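Local coordinates for periplasmic divalent cation tolerance protein CutA (Pyrococcus horikoshii, PDB 1UKU) that takes part in resistance toward heavy metals, forming trimers that bind copper ions and probably assemble further through them, at the interface of chains A and B. Coordinates in Å, arbitrary orientation; residue numbers count along the deposited sequence, not the author numbering. Chains: chain A/B, periplasmic divalent cation tolerance protein CutA.

The interface of chains A and B. Residues chain A 30-32; chain B 7, 35-37, 50.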
# COMPACT_ATOMS: atom_id res chain seq x y z
N ALA A 30 -2.44 13.11 -1.28
CA ALA A 30 -2.67 11.94 -2.11
C ALA A 30 -1.36 11.51 -2.78
O ALA A 30 -0.54 12.35 -3.12
CB ALA A 30 -3.70 12.23 -3.12
N ASN A 31 -1.16 10.20 -2.91
CA ASN A 31 -0.06 9.63 -3.67
C ASN A 31 -0.70 8.78 -4.79
O ASN A 31 -1.47 7.86 -4.50
CB ASN A 31 0.81 8.73 -2.81
CG ASN A 31 1.59 9.44 -1.72
OD1 ASN A 31 2.20 8.73 -0.91
ND2 ASN A 31 1.66 10.77 -1.71
N LEU A 32 -0.41 9.10 -6.04
CA LEU A 32 -1.02 8.45 -7.20
C LEU A 32 0.03 7.69 -7.97
O LEU A 32 1.09 8.22 -8.25
CB LEU A 32 -1.65 9.47 -8.14
CG LEU A 32 -3.01 10.06 -7.71
CD1 LEU A 32 -3.08 10.57 -6.28
CD2 LEU A 32 -3.44 11.13 -8.71
N THR B 7 7.85 8.58 2.22
CA THR B 7 8.08 9.03 0.86
C THR B 7 9.32 9.86 0.83
O THR B 7 9.69 10.47 1.82
CB THR B 7 6.91 9.81 0.28
OG1 THR B 7 6.85 11.13 0.86
CG2 THR B 7 5.58 9.14 0.55
N HIS B 35 5.72 7.66 -7.29
CA HIS B 35 4.34 8.14 -7.35
C HIS B 35 4.35 9.64 -7.52
O HIS B 35 5.40 10.28 -7.43
CB HIS B 35 3.53 7.73 -6.11
CG HIS B 35 4.01 8.34 -4.84
ND1 HIS B 35 4.50 7.61 -3.78
CD2 HIS B 35 4.05 9.64 -4.44
CE1 HIS B 35 4.88 8.43 -2.82
NE2 HIS B 35 4.59 9.67 -3.18
N ARG B 36 3.18 10.18 -7.81
CA ARG B 36 2.97 11.63 -7.86
C ARG B 36 2.15 12.03 -6.65
O ARG B 36 1.05 11.49 -6.38
CB ARG B 36 2.27 12.01 -9.16
CG ARG B 36 3.21 11.81 -10.35
CD ARG B 36 2.53 11.89 -11.67
NE ARG B 36 3.49 12.06 -12.75
CZ ARG B 36 4.12 11.09 -13.38
NH1 ARG B 36 3.92 9.81 -13.07
NH2 ARG B 36 4.98 11.40 -14.36
N ALA B 37 2.66 12.99 -5.90
CA ALA B 37 2.02 13.45 -4.68
C ALA B 37 1.30 14.79 -4.93
O ALA B 37 1.81 15.63 -5.62
CB ALA B 37 3.02 13.62 -3.56
N GLU B 50 7.77 11.80 -6.44
CA GLU B 50 8.43 11.20 -5.29
C GLU B 50 8.71 9.72 -5.50
O GLU B 50 8.21 9.12 -6.43
CB GLU B 50 7.54 11.34 -4.05
CG GLU B 50 7.25 12.76 -3.57
CD GLU B 50 6.59 12.74 -2.20
OE1 GLU B 50 5.62 12.01 -1.97
OE2 GLU B 50 7.06 13.47 -1.30
O HOH W 1 3.62 12.26 -0.10
O HOH W 2 3.18 8.16 -10.65
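A:Leu32 and B:Arg36 pair antiparallel across two subunits of the CutA homotrimer, a worked example of oligomerisation by joining strand edges, here between the 29-41 strands of both chains. Their backbones exchange two nearly straight hydrogen bonds, A:Leu32 N to B:Arg36 O at 2.8 Å and B:Arg36 N to A:Leu32 O at 2.9 Å.

Packing is tight one residue along, where the A:Asn31 side chain lies flat over one face of the B:His35 imidazole. Amide and ring planes are 14° apart, with CG of A:Asn31 3.6 Å from the ring centroid and displaced toward the rim. B:His35 holds CG between its backbone N and carbonyl carbon (chi1 65°), which lays the imidazole against the amide, and the turn about CB-CG (chi2 -117°) directs NE2 to B:Glu50. That second-shell carboxylate fixes the ring's rotation: NE2 of B:His35 donates to OE1 of B:Glu50 at 2.8 Å, close to the imidazole plane and on the anti side of the carboxylate. The methyl CG2 of B:Thr7 meets the ring edge and lies 3.7 Å from OD1 of A:Asn31.

The amide nitrogen ND2 of A:Asn31 donates a hydrogen bond back to A:Ala30 O in its own chain, at 3.1 Å and from above that carbonyl plane, and a water links it to OE1 of B:Glu50. The contact is looser on the B:Arg36 side, away from the amide-imidazole stack: the extended side chain runs outward, and its guanidinium NH1 reaches A:Leu32 O through another water, 3.2 Å from that oxygen.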